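Local structure of Dna-binding protein RAP1 (Saccharomyces cerevisiae, 4BJT) at residues 59-64 with 144-149; 66-71 with 86-91; 77-82 with 120-125; 92-97 with 116-121; 130-135 with 159-164. The protein binds DNA, probably to repress or activate transcription, and through the C-terminal domain described here binds the Rap1-binding module of Rif1. All coordinates share one frame; numbering follows the deposited sequence. Where two conformers were deposited one is given.

Interaction 1 of 5, residues 59-64 with 144-149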
# COMPACT_ATOMS: atom_id res chain seq x y z
N ASP C 59 -3.56 8.30 -7.16
CA ASP C 59 -2.19 8.74 -6.90
C ASP C 59 -2.03 10.26 -6.82
O ASP C 59 -1.05 10.73 -6.23
CB ASP C 59 -1.27 8.28 -8.05
CG ASP C 59 -1.13 6.78 -8.16
OD1 ASP C 59 -1.14 6.11 -7.10
OD2 ASP C 59 -1.10 6.26 -9.31
N ASN C 60 -2.92 11.01 -7.47
CA ASN C 60 -2.81 12.47 -7.60
C ASN C 60 -3.62 13.26 -6.60
O ASN C 60 -3.79 14.48 -6.79
CB ASN C 60 -3.25 12.86 -9.02
CG ASN C 60 -2.47 12.25 -10.11
OD1 ASN C 60 -1.33 11.86 -9.91
ND2 ASN C 60 -3.00 12.35 -11.31
N ILE C 61 -4.08 12.63 -5.52
CA ILE C 61 -4.81 13.32 -4.45
C ILE C 61 -3.87 14.43 -3.96
O ILE C 61 -2.70 14.17 -3.72
CB ILE C 61 -5.14 12.33 -3.31
CG1 ILE C 61 -6.23 11.35 -3.75
CG2 ILE C 61 -5.56 13.08 -2.02
CD1 ILE C 61 -6.35 10.13 -2.90
N ASP C 62 -4.38 15.65 -3.82
CA ASP C 62 -3.56 16.81 -3.42
C ASP C 62 -3.19 16.67 -1.95
O ASP C 62 -4.07 16.69 -1.09
CB ASP C 62 -4.33 18.10 -3.67
CG ASP C 62 -3.59 19.38 -3.32
OD1 ASP C 62 -2.51 19.29 -2.72
OD2 ASP C 62 -4.07 20.47 -3.69
N PRO C 63 -1.91 16.47 -1.60
CA PRO C 63 -1.57 16.28 -0.18
C PRO C 63 -1.83 17.51 0.68
O PRO C 63 -2.05 17.35 1.87
CB PRO C 63 -0.07 15.96 -0.23
CG PRO C 63 0.40 16.67 -1.45
CD PRO C 63 -0.70 16.49 -2.44
N ASP C 64 -1.91 18.69 0.08
CA ASP C 64 -2.17 19.92 0.84
C ASP C 64 -3.59 20.00 1.37
O ASP C 64 -3.85 20.77 2.28
CB ASP C 64 -1.88 21.15 -0.01
CG ASP C 64 -0.51 21.11 -0.63
OD1 ASP C 64 0.45 20.67 0.07
OD2 ASP C 64 -0.41 21.32 -1.84
N PHE C 144 -1.11 5.40 1.39
CA PHE C 144 -1.17 6.48 2.41
C PHE C 144 -2.08 7.62 2.01
O PHE C 144 -2.84 8.10 2.84
CB PHE C 144 0.22 6.99 2.75
CG PHE C 144 1.01 5.99 3.55
CD1 PHE C 144 0.68 5.73 4.86
CD2 PHE C 144 2.02 5.26 2.97
CE1 PHE C 144 1.38 4.77 5.59
CE2 PHE C 144 2.70 4.28 3.71
CZ PHE C 144 2.37 4.05 5.01
N LEU C 145 -2.05 8.07 0.74
CA LEU C 145 -2.93 9.17 0.36
C LEU C 145 -4.38 8.82 0.59
O LEU C 145 -5.14 9.66 1.06
CB LEU C 145 -2.75 9.56 -1.10
CG LEU C 145 -1.43 10.25 -1.45
CD1 LEU C 145 -1.18 10.20 -2.97
CD2 LEU C 145 -1.41 11.69 -0.93
N ASN C 146 -4.78 7.60 0.20
CA ASN C 146 -6.18 7.19 0.33
C ASN C 146 -6.54 6.89 1.78
O ASN C 146 -7.62 7.27 2.23
CB ASN C 146 -6.50 6.05 -0.62
CG ASN C 146 -6.57 6.57 -2.04
OD1 ASN C 146 -7.62 6.99 -2.50
ND2 ASN C 146 -5.46 6.59 -2.72
N MET C 147 -5.65 6.28 2.54
CA MET C 147 -5.85 6.06 3.97
C MET C 147 -6.10 7.38 4.67
O MET C 147 -7.04 7.53 5.44
CB MET C 147 -4.59 5.39 4.56
CG MET C 147 -4.63 5.23 6.09
SD MET C 147 -2.96 4.80 6.63
CE MET C 147 -3.12 4.75 8.45
N PHE C 148 -5.24 8.35 4.40
CA PHE C 148 -5.35 9.65 5.05
C PHE C 148 -6.57 10.45 4.60
O PHE C 148 -7.23 11.05 5.45
CB PHE C 148 -4.10 10.48 4.80
CG PHE C 148 -2.77 9.94 5.28
CD1 PHE C 148 -2.70 9.03 6.32
CD2 PHE C 148 -1.59 10.55 4.88
CE1 PHE C 148 -1.46 8.62 6.83
CE2 PHE C 148 -0.37 10.14 5.39
CZ PHE C 148 -0.32 9.23 6.40
N LYS C 149 -6.86 10.47 3.29
CA LYS C 149 -8.02 11.22 2.81
C LYS C 149 -9.31 10.61 3.33
O LYS C 149 -10.20 11.36 3.77
CB LYS C 149 -8.03 11.28 1.27
CG LYS C 149 -9.06 12.26 0.68
CD LYS C 149 -9.14 12.18 -0.84
CE LYS C 149 -10.29 12.97 -1.40
NZ LYS C 149 -10.24 13.04 -2.89
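Ile61 packs across Leu145, Asn146 and Lys149 on one turn of helix 140-150, where the loop after helix 56-59 lies against that helix in the all-helical Rap1 C-terminal domain. The contacts between 59-64 and 144-149 include no hydrogen bond.

The apolar part centres on Ile61. Its CG1 stands anti to the carbonyl carbon (chi1 -72°), and chi2 of 164° extends the chain. This carries Ile61 CD1 to Leu145 CB, 4.1 Å away. Ile61 CG2 rests 3.9 Å from Lys149 CD, on the aliphatic part of an extended lysine chain. The two methyls of Leu145 meet the loop backbone. Its CD2 is 3.9 Å from Ile61 O, and its CD1 is 3.3 Å from Asp59 O.

The polar groups nearby mostly bond elsewhere. Asn146 ND2 donates to Arg142 O and Tyr58 O, which fixes the amide beside the loop. The Asp59 carboxylate forms a salt bridge with Arg142.

The amide of Asn146 also carries an apolar neighbour. Ile61 CD1 sits against the whole group, closest to Asn146 OD1 at 3.4 Å.

Interaction 2 of 5, residues 66-71 with 86-91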
# COMPACT_ATOMS: atom_id res chain seq x y z
N ILE C 66 -4.89 17.51 2.90
CA ILE C 66 -4.89 16.57 4.02
C ILE C 66 -4.18 17.21 5.20
O ILE C 66 -2.95 17.29 5.21
CB ILE C 66 -4.20 15.26 3.59
CG1 ILE C 66 -4.93 14.59 2.39
CG2 ILE C 66 -4.15 14.27 4.79
CD1 ILE C 66 -4.22 13.42 1.78
N SER C 67 -4.93 17.64 6.22
CA SER C 67 -4.37 18.25 7.40
C SER C 67 -3.46 17.22 8.10
O SER C 67 -3.80 16.03 8.13
CB SER C 67 -5.50 18.70 8.34
OG SER C 67 -4.98 19.33 9.49
N PHE C 68 -2.30 17.67 8.57
CA PHE C 68 -1.29 16.80 9.16
C PHE C 68 -1.08 17.06 10.65
O PHE C 68 -0.94 18.22 11.08
CB PHE C 68 0.05 16.99 8.42
CG PHE C 68 1.05 15.89 8.69
CD1 PHE C 68 1.04 14.73 7.96
CD2 PHE C 68 1.93 15.99 9.75
CE1 PHE C 68 1.90 13.67 8.27
CE2 PHE C 68 2.80 14.94 10.06
CZ PHE C 68 2.79 13.80 9.31
N PRO C 69 -1.00 16.00 11.46
CA PRO C 69 -1.16 14.58 11.11
C PRO C 69 -2.63 14.23 10.94
O PRO C 69 -3.50 14.75 11.67
CB PRO C 69 -0.57 13.84 12.30
CG PRO C 69 -0.87 14.75 13.46
CD PRO C 69 -0.77 16.16 12.92
N PRO C 70 -2.92 13.30 10.03
CA PRO C 70 -4.31 12.91 9.85
C PRO C 70 -4.83 12.12 11.03
O PRO C 70 -4.05 11.44 11.68
CB PRO C 70 -4.30 12.04 8.58
CG PRO C 70 -2.95 11.76 8.29
CD PRO C 70 -2.03 12.63 9.06
N LYS C 71 -6.15 12.19 11.30
CA LYS C 71 -6.76 11.48 12.43
C LYS C 71 -6.48 9.97 12.44
O LYS C 71 -6.27 9.38 13.50
CB LYS C 71 -8.28 11.75 12.48
CG LYS C 71 -8.95 11.33 13.78
CD LYS C 71 -10.49 11.40 13.72
CE LYS C 71 -11.04 12.76 13.31
NZ LYS C 71 -12.51 12.83 13.47
N GLY C 86 6.30 18.24 8.73
CA GLY C 86 5.56 19.49 8.82
C GLY C 86 4.26 19.54 8.04
O GLY C 86 3.47 20.49 8.20
N SER C 87 4.05 18.56 7.18
CA SER C 87 2.89 18.52 6.30
C SER C 87 2.78 17.14 5.68
O SER C 87 3.76 16.37 5.62
CB SER C 87 3.05 19.56 5.20
OG SER C 87 4.17 19.27 4.37
N THR C 88 1.62 16.85 5.12
CA THR C 88 1.42 15.58 4.41
C THR C 88 2.37 15.51 3.22
O THR C 88 2.96 14.47 2.96
CB THR C 88 -0.04 15.42 3.99
OG1 THR C 88 -0.82 15.46 5.17
CG2 THR C 88 -0.29 14.12 3.23
N ARG C 89 2.54 16.64 2.50
CA ARG C 89 3.42 16.68 1.35
C ARG C 89 4.86 16.29 1.75
O ARG C 89 5.51 15.56 1.01
CB ARG C 89 3.37 18.06 0.68
CG ARG C 89 4.21 18.15 -0.58
CD ARG C 89 4.11 19.52 -1.19
NE ARG C 89 2.80 19.78 -1.79
CZ ARG C 89 2.44 19.43 -3.04
NH1 ARG C 89 3.28 18.77 -3.82
NH2 ARG C 89 1.23 19.73 -3.49
N GLN C 90 5.34 16.79 2.88
CA GLN C 90 6.71 16.49 3.30
C GLN C 90 6.87 14.99 3.55
O GLN C 90 7.87 14.39 3.12
CB GLN C 90 7.12 17.31 4.51
CG GLN C 90 8.62 17.21 4.76
CD GLN C 90 9.05 18.11 5.88
OE1 GLN C 90 8.45 18.09 6.94
NE2 GLN C 90 10.01 19.01 5.64
N PHE C 91 5.89 14.37 4.22
CA PHE C 91 5.91 12.92 4.44
C PHE C 91 5.91 12.18 3.11
O PHE C 91 6.72 11.28 2.90
CB PHE C 91 4.71 12.49 5.29
CG PHE C 91 4.43 11.00 5.28
CD1 PHE C 91 5.22 10.12 6.01
CD2 PHE C 91 3.40 10.49 4.52
CE1 PHE C 91 4.97 8.75 5.98
CE2 PHE C 91 3.18 9.12 4.47
CZ PHE C 91 3.93 8.26 5.24
O HOH W 1 -0.59 18.83 5.17
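Ile66 O is held by two donors, the hydroxyl of Thr88 and a water. Thr88 OG1 donates to Ile66 O at 2.8 Å. The C=O...donor angle is 136°, and the hydroxyl sits above the carbonyl plane. Water 1 also donates to Ile66 O at 2.8 Å. The same water accepts from Thr88 N at 3.0 Å, so it links the loop to the first turn of helix 88-99. With chi1 of Thr88 at -59°, OG1 stands beside its own backbone N, and the hydroxyl and the water on that N-H reach the same loop carbonyl. Thr88 CG2 turns to Ile66 and lies 4.1 Å from Ile66 CB.

The ring of Phe68 covers the start of the helix. Thr88 OG1 is at the ring edge, 3.4 Å from Phe68 CD1. Ser87 O lies over one face, toward the rim, and Pro69 CB lies over the opposite face. Phe68 also meets the ring of Phe82.

Ser87 is the N-cap. Its OG accepts from Gln90 N at 3.1 Å. Gln90 returns a bond to the preceding turn, where Gly86 N donates to Gln90 OE1 at 2.8 Å.

An alanine in place of Thr88 would probably leave Ile66 O with the water as its one partner in this contact, and would open a gap beside Ile66 CB and the edge of Phe68.

The hydroxyl and water satisfy Ile66 O, the water takes up Thr88 N, and the Ser87 cap takes up Gln90 N. This is consistent with a polar helix start packing beside the Phe68 ring.

Interaction 3 of 5, residues 77-82 with 120-125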
# COMPACT_ATOMS: atom_id res chain seq x y z
N LEU C 77 0.44 2.94 14.76
CA LEU C 77 0.89 2.72 13.38
C LEU C 77 2.17 3.46 13.02
O LEU C 77 2.94 2.99 12.18
CB LEU C 77 -0.21 3.18 12.44
CG LEU C 77 -1.55 2.45 12.56
CD1 LEU C 77 -2.58 3.10 11.64
CD2 LEU C 77 -1.41 0.99 12.23
N PHE C 78 2.41 4.62 13.66
CA PHE C 78 3.53 5.50 13.35
C PHE C 78 4.36 5.82 14.55
O PHE C 78 3.84 5.93 15.67
CB PHE C 78 3.01 6.79 12.74
CG PHE C 78 2.28 6.60 11.43
CD1 PHE C 78 2.98 6.55 10.24
CD2 PHE C 78 0.91 6.47 11.40
CE1 PHE C 78 2.30 6.44 9.03
CE2 PHE C 78 0.23 6.28 10.19
CZ PHE C 78 0.93 6.29 9.01
N LEU C 79 5.65 6.01 14.30
CA LEU C 79 6.65 6.34 15.32
C LEU C 79 6.74 7.83 15.51
O LEU C 79 6.27 8.61 14.66
CB LEU C 79 8.02 5.81 14.85
CG LEU C 79 8.13 4.29 14.85
CD1 LEU C 79 9.00 3.80 13.74
CD2 LEU C 79 8.60 3.78 16.16
N PRO C 80 7.41 8.29 16.59
CA PRO C 80 7.51 9.73 16.82
C PRO C 80 8.06 10.53 15.62
O PRO C 80 7.58 11.62 15.36
CB PRO C 80 8.40 9.83 18.06
CG PRO C 80 8.13 8.56 18.78
CD PRO C 80 7.94 7.52 17.72
N LEU C 81 9.01 9.96 14.83
CA LEU C 81 9.58 10.66 13.69
C LEU C 81 8.50 11.12 12.70
O LEU C 81 8.58 12.23 12.17
CB LEU C 81 10.62 9.77 12.98
CG LEU C 81 11.28 10.35 11.72
CD1 LEU C 81 12.15 11.55 12.06
CD2 LEU C 81 12.16 9.32 11.07
N PHE C 82 7.47 10.30 12.49
CA PHE C 82 6.41 10.63 11.53
C PHE C 82 5.72 11.92 11.92
O PHE C 82 5.43 12.77 11.08
CB PHE C 82 5.38 9.48 11.50
CG PHE C 82 4.11 9.84 10.77
CD1 PHE C 82 4.04 9.72 9.39
CD2 PHE C 82 2.98 10.25 11.46
CE1 PHE C 82 2.85 10.00 8.72
CE2 PHE C 82 1.80 10.55 10.78
CZ PHE C 82 1.74 10.41 9.40
N GLY C 120 9.20 6.96 9.68
CA GLY C 120 8.47 6.74 10.92
C GLY C 120 7.27 5.82 10.80
O GLY C 120 6.34 5.93 11.60
N ILE C 121 7.28 4.91 9.84
CA ILE C 121 6.21 3.92 9.70
C ILE C 121 6.64 2.68 10.48
O ILE C 121 7.75 2.19 10.27
CB ILE C 121 5.94 3.57 8.23
CG1 ILE C 121 5.62 4.84 7.38
CG2 ILE C 121 4.81 2.53 8.13
CD1 ILE C 121 5.83 4.61 5.91
N ARG C 122 5.79 2.17 11.39
CA ARG C 122 6.17 1.00 12.19
C ARG C 122 6.35 -0.22 11.30
O ARG C 122 5.64 -0.40 10.32
CB ARG C 122 5.16 0.74 13.30
CG ARG C 122 5.22 1.83 14.38
CD ARG C 122 4.28 1.55 15.52
NE ARG C 122 4.24 2.66 16.48
CZ ARG C 122 5.11 2.87 17.46
NH1 ARG C 122 6.12 2.03 17.67
NH2 ARG C 122 4.96 3.92 18.27
N LYS C 123 7.33 -1.08 11.65
CA LYS C 123 7.69 -2.22 10.83
C LYS C 123 6.56 -3.21 10.57
O LYS C 123 6.44 -3.75 9.46
CB LYS C 123 8.89 -2.95 11.42
CG LYS C 123 10.15 -2.14 11.44
CD LYS C 123 11.23 -2.97 12.12
CE LYS C 123 12.52 -2.24 12.20
NZ LYS C 123 13.55 -3.05 12.91
N ASN C 124 5.74 -3.46 11.57
CA ASN C 124 4.60 -4.38 11.40
C ASN C 124 3.55 -3.77 10.46
O ASN C 124 2.96 -4.49 9.64
CB ASN C 124 3.99 -4.80 12.72
CG ASN C 124 3.58 -3.69 13.64
OD1 ASN C 124 4.00 -2.54 13.49
ND2 ASN C 124 2.81 -4.02 14.65
N PHE C 125 3.37 -2.45 10.49
CA PHE C 125 2.45 -1.79 9.56
C PHE C 125 3.00 -1.83 8.13
O PHE C 125 2.27 -2.21 7.22
CB PHE C 125 2.18 -0.35 10.02
CG PHE C 125 1.14 0.41 9.25
CD1 PHE C 125 0.03 -0.23 8.72
CD2 PHE C 125 1.17 1.80 9.21
CE1 PHE C 125 -0.97 0.49 8.08
CE2 PHE C 125 0.16 2.51 8.58
CZ PHE C 125 -0.88 1.86 8.00
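Leu77, Phe78 and Phe125 pack as an apolar cluster across the contact. Leu77 CD2 stands over the centre of the Phe125 ring, 3.9 Å from its centroid, in a CH-pi contact. Phe125 turns its edge to the face of Phe78 in an offset edge-to-face pair. The centroids are 5.7 Å apart and the planes meet at 87°. Ile121 runs beside Phe78, pointing the same way, with its CG1 4.0 Å from Phe78 CE1. Phe144 of helix 140-150 covers both.

Arg122 packs along Leu77 to Leu79. Its chain is extended from CG to NE and passes the Leu77 carbonyl. Leu79 CD2 rests over one face of the guanidinium, 3.4 Å from Arg122 NH1. The polar end is fixed by Arg122 NE donating to Thr75 O.

The backbones come close because Gly120 has no side chain. A CB there would clash with Phe82 N. Gly120 also has positive phi, just after helix 108-119. Leu79 N donates to Gly120 O at 2.8 Å, and Arg122 N donates to Leu77 O at 3.1 Å. These two bonds flank Phe78 and Ile121 as a non-hydrogen-bonded pair, which is the pattern of an isolated antiparallel beta bridge in a domain of helices and loops.

Interaction 4 of 5, residues 92-97 with 116-121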
# COMPACT_ATOMS: atom_id res chain seq x y z
N MET C 92 5.02 12.56 2.19
CA MET C 92 4.89 11.87 0.92
C MET C 92 6.16 11.99 0.10
O MET C 92 6.56 11.04 -0.56
CB MET C 92 3.70 12.41 0.09
CG MET C 92 2.35 12.18 0.74
SD MET C 92 1.94 10.42 1.05
CE MET C 92 2.11 9.76 -0.52
N ASP C 93 6.80 13.14 0.13
CA ASP C 93 8.03 13.33 -0.62
C ASP C 93 9.17 12.48 -0.02
O ASP C 93 9.95 11.92 -0.80
CB ASP C 93 8.37 14.82 -0.74
CG ASP C 93 7.37 15.60 -1.61
OD1 ASP C 93 6.48 14.97 -2.22
OD2 ASP C 93 7.40 16.83 -1.58
N LYS C 94 9.24 12.30 1.32
CA LYS C 94 10.24 11.41 1.92
C LYS C 94 9.94 9.96 1.55
O LYS C 94 10.85 9.20 1.25
CB LYS C 94 10.32 11.57 3.44
CG LYS C 94 11.52 10.89 4.06
CD LYS C 94 12.83 11.58 3.67
CE LYS C 94 14.04 10.89 4.23
NZ LYS C 94 15.27 11.73 4.10
N LEU C 95 8.66 9.59 1.56
CA LEU C 95 8.22 8.24 1.20
C LEU C 95 8.68 7.95 -0.23
O LEU C 95 9.26 6.89 -0.48
CB LEU C 95 6.71 8.12 1.35
CG LEU C 95 6.11 6.78 0.91
CD1 LEU C 95 6.59 5.64 1.81
CD2 LEU C 95 4.62 6.83 0.93
N HIS C 96 8.47 8.91 -1.16
CA HIS C 96 8.92 8.77 -2.56
C HIS C 96 10.42 8.49 -2.63
O HIS C 96 10.85 7.61 -3.36
CB HIS C 96 8.60 10.04 -3.37
CG HIS C 96 9.05 9.99 -4.80
ND1 HIS C 96 10.25 10.57 -5.21
CD2 HIS C 96 8.48 9.37 -5.86
CE1 HIS C 96 10.34 10.32 -6.51
NE2 HIS C 96 9.30 9.60 -6.95
N GLU C 97 11.22 9.24 -1.87
CA GLU C 97 12.68 9.07 -1.82
C GLU C 97 13.06 7.65 -1.34
O GLU C 97 13.90 6.99 -1.98
CB GLU C 97 13.30 10.17 -0.94
CG GLU C 97 14.81 10.24 -0.92
CD GLU C 97 15.38 11.28 0.02
OE1 GLU C 97 14.63 12.19 0.44
OE2 GLU C 97 16.59 11.20 0.33
N CYS C 116 10.93 2.66 8.48
CA CYS C 116 10.92 2.94 9.91
C CYS C 116 11.86 4.14 10.22
O CYS C 116 11.43 5.15 10.79
CB CYS C 116 11.35 1.67 10.65
SG CYS C 116 11.69 1.90 12.39
N ASP C 117 13.11 4.05 9.76
CA ASP C 117 14.13 5.06 10.06
C ASP C 117 13.94 6.40 9.41
O ASP C 117 14.31 7.41 10.01
CB ASP C 117 15.53 4.54 9.65
CG ASP C 117 16.00 3.32 10.41
OD1 ASP C 117 15.43 3.04 11.50
OD2 ASP C 117 16.92 2.63 9.93
N GLU C 118 13.41 6.43 8.17
CA GLU C 118 13.29 7.68 7.42
C GLU C 118 11.92 8.31 7.43
O GLU C 118 11.82 9.53 7.33
CB GLU C 118 13.74 7.46 5.98
CG GLU C 118 15.21 7.06 5.91
CD GLU C 118 15.72 6.81 4.51
OE1 GLU C 118 15.76 7.77 3.71
OE2 GLU C 118 16.02 5.64 4.20
N THR C 119 10.86 7.49 7.48
CA THR C 119 9.48 7.99 7.43
C THR C 119 8.67 7.72 8.72
O THR C 119 7.56 8.20 8.78
CB THR C 119 8.73 7.45 6.19
OG1 THR C 119 8.98 6.07 6.03
CG2 THR C 119 9.14 8.14 4.92
N GLY C 120 9.20 6.96 9.68
CA GLY C 120 8.47 6.74 10.92
C GLY C 120 7.27 5.82 10.80
O GLY C 120 6.34 5.93 11.60
N ILE C 121 7.28 4.91 9.84
CA ILE C 121 6.21 3.92 9.70
C ILE C 121 6.64 2.68 10.48
O ILE C 121 7.75 2.19 10.27
CB ILE C 121 5.94 3.57 8.23
CG1 ILE C 121 5.62 4.84 7.38
CG2 ILE C 121 4.81 2.53 8.13
CD1 ILE C 121 5.83 4.61 5.91
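Lys94 and Leu95 meet Glu118 and Thr119 where helix 88-99 packs against the C-terminal end of helix 108-119. This contact of the Rap1 C-terminal domain joins one helix to the end of another and to the loop that follows it, and no hydrogen bond crosses it.

Thr119 CG2 is the inner contact point. It lies 3.7 Å from Leu95 N and 3.7 Å from Lys94 CG. Chi1 of Thr119 is 45°, which sets OG1 between the backbone N and the carbonyl carbon and turns CG2 to the other helix. The hydroxyl is used within its own helix, where it bonds to Leu115 O. Deeper in, Leu95 CD1 approaches Ile121 CD1 at 4.3 Å, and Phe144 touches both side chains.

Lys94 covers the outer side. Its chain bends at chi2 (69°) and crosses Glu118 at about a right angle. Lys94 CG lies 3.6 Å from Glu118 O, and Lys94 CE lies 3.6 Å from Glu118 OE1. The aliphatic part of the lysine therefore does most of the touching. The ammonium makes no salt bridge with Glu118: Lys94 NZ is 4.0 Å from Glu118 OE1. A long salt bridge of 3.7 Å joins Lys94 NZ to Glu97 OE1 in the same helix.

The two acids are also near each other, with Glu97 OE2 4.9 Å from Glu118 OE1. The lysine charge is likely to offset their repulsion. The contact thus rests on methyl and methylene packing inside, with a diffuse attraction between charges on its outer side.

Interaction 5 of 5, residues 130-135 with 159-164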
# COMPACT_ATOMS: atom_id res chain seq x y z
N LEU C 130 2.83 -3.93 2.62
CA LEU C 130 3.53 -4.60 1.53
C LEU C 130 2.78 -5.86 1.11
O LEU C 130 2.63 -6.12 -0.08
CB LEU C 130 4.94 -4.98 1.93
CG LEU C 130 5.96 -3.93 1.69
CD1 LEU C 130 7.22 -4.20 2.51
CD2 LEU C 130 6.28 -3.84 0.17
N THR C 131 2.25 -6.59 2.10
CA THR C 131 1.51 -7.81 1.83
C THR C 131 0.22 -7.52 1.06
O THR C 131 -0.07 -8.20 0.08
CB THR C 131 1.26 -8.57 3.13
OG1 THR C 131 2.52 -8.85 3.75
CG2 THR C 131 0.53 -9.88 2.90
N CYS C 132 -0.54 -6.50 1.47
CA CYS C 132 -1.79 -6.23 0.77
C CYS C 132 -1.59 -5.57 -0.59
O CYS C 132 -2.52 -5.56 -1.40
CB CYS C 132 -2.75 -5.45 1.64
SG CYS C 132 -2.51 -3.68 1.63
N LEU C 133 -0.36 -5.07 -0.87
CA LEU C 133 -0.03 -4.53 -2.18
C LEU C 133 0.57 -5.63 -3.09
O LEU C 133 1.01 -5.30 -4.19
CB LEU C 133 1.00 -3.39 -2.07
CG LEU C 133 0.58 -2.17 -1.25
CD1 LEU C 133 1.64 -1.09 -1.31
CD2 LEU C 133 -0.77 -1.69 -1.61
N SER C 134 0.66 -6.88 -2.62
CA SER C 134 1.32 -7.97 -3.37
C SER C 134 2.78 -7.58 -3.72
O SER C 134 3.28 -7.95 -4.78
CB SER C 134 0.54 -8.34 -4.64
OG SER C 134 -0.80 -8.70 -4.37
N GLY C 135 3.41 -6.81 -2.84
CA GLY C 135 4.79 -6.36 -2.99
C GLY C 135 5.04 -5.27 -4.02
O GLY C 135 6.20 -5.01 -4.34
N PRO C 159 -7.86 0.48 -6.32
CA PRO C 159 -7.11 -0.46 -7.17
C PRO C 159 -5.68 -0.69 -6.66
O PRO C 159 -4.95 0.26 -6.33
CB PRO C 159 -7.12 0.23 -8.53
CG PRO C 159 -8.36 1.03 -8.53
CD PRO C 159 -8.40 1.59 -7.13
N GLY C 160 -5.29 -1.95 -6.58
CA GLY C 160 -3.97 -2.33 -6.11
C GLY C 160 -3.87 -2.62 -4.62
O GLY C 160 -2.86 -3.15 -4.17
N ILE C 161 -4.90 -2.26 -3.84
CA ILE C 161 -4.88 -2.47 -2.40
C ILE C 161 -5.86 -3.57 -2.09
O ILE C 161 -7.07 -3.38 -2.16
CB ILE C 161 -5.24 -1.14 -1.65
CG1 ILE C 161 -4.28 -0.03 -2.10
CG2 ILE C 161 -5.25 -1.37 -0.13
CD1 ILE C 161 -4.43 1.28 -1.38
N TRP C 162 -5.33 -4.77 -1.81
CA TRP C 162 -6.15 -5.93 -1.56
C TRP C 162 -6.67 -5.95 -0.13
O TRP C 162 -5.90 -6.05 0.81
CB TRP C 162 -5.36 -7.22 -1.84
CG TRP C 162 -5.11 -7.43 -3.29
CD1 TRP C 162 -4.10 -6.92 -4.04
CD2 TRP C 162 -5.89 -8.24 -4.17
NE1 TRP C 162 -4.22 -7.33 -5.35
CE2 TRP C 162 -5.32 -8.14 -5.46
CE3 TRP C 162 -7.01 -9.06 -3.99
CZ2 TRP C 162 -5.84 -8.82 -6.56
CZ3 TRP C 162 -7.50 -9.76 -5.07
CH2 TRP C 162 -6.95 -9.59 -6.35
N THR C 163 -7.98 -5.95 0.03
CA THR C 163 -8.60 -6.06 1.34
C THR C 163 -8.90 -7.53 1.67
O THR C 163 -8.87 -8.41 0.80
CB THR C 163 -9.89 -5.26 1.37
OG1 THR C 163 -10.77 -5.84 0.42
CG2 THR C 163 -9.66 -3.79 1.05
N HIS C 164 -9.30 -7.77 2.92
CA HIS C 164 -9.71 -9.11 3.34
C HIS C 164 -10.88 -9.60 2.48
O HIS C 164 -10.86 -10.73 2.00
CB HIS C 164 -10.10 -9.10 4.82
CG HIS C 164 -10.68 -10.40 5.28
ND1 HIS C 164 -9.86 -11.48 5.60
CD2 HIS C 164 -11.97 -10.78 5.42
CE1 HIS C 164 -10.68 -12.47 5.93
NE2 HIS C 164 -11.96 -12.09 5.85
O HOH W 2 -0.80 -3.93 -5.61
O HOH W 3 -1.96 -8.27 -6.91
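Cys132 and Trp162 make the tight part of this contact. Trp162 N donates to Cys132 O at 2.9 Å, with an N-H...acceptor angle of 162°. The same carbonyl oxygen lies in the plane of the indole, at its edge, 3.4 Å from Trp162 CD1. Cys132 SG touches Ile161 CG2 at 4.0 Å. Leu133 lies side by side with Ile161, and its CD2 comes within 3.9 Å of Ile161 CG1. Tyr143 packs on both Cys132 and Ile161.

The other side is bridged by water. Here the chain leaves helix 123-132 through a Schellman motif, with Ser134 at positive phi. Water 2 donates to Leu133 O at 2.7 Å and to Gly160 O at 2.6 Å. It joins two carbonyls that could not bond each other. Water 3 lies 2.8 Å from Ser134 OG and accepts a weak bond from Trp162 NE1 at 2.9 Å. Ser134 OG also accepts from Arg193 NH1.

The indole has partners beyond the two segments. It stacks with His185 and makes a cation-pi contact with Arg193. An alanine in place of Trp162 would probably leave His185 and Arg193 without their aromatic partner and water 3 without its indole donor, though the backbone bond to Cys132 O could remain.

Gly135, which follows Ser134, hydrogen-bonds through its backbone to the bound Rif1 peptide. Trp162 N satisfies Cys132 O and water 2 satisfies Leu133 O, while water 3 joins Ser134 OG to the indole. These bonds are likely to hold this buried turn in shape beside the peptide.

Interactions 1 to 4 meet around Phe144, whose CZ lies 3.6 Å from Ile121 CD1, a residue common to interactions 3 and 4. Those two also share Gly120, and their centres are 10 Å apart. Interactions 1 and 2 are joined by a salt bridge of 2.8 Å between Asp64 OD2 and Arg89 NH2. Interaction 2 touches interaction 3 where Phe91 CD1 meets Phe82 CE1 at 3.6 Å. Interaction 5 touches none of the others, though its nearest atoms are about 5 Å from those of interactions 1 and 3. It shares helix 123-132 with interaction 3. Its Gly135 bonds to the Rif1 peptide through the backbone, and Leu130 and Thr131 pack on it.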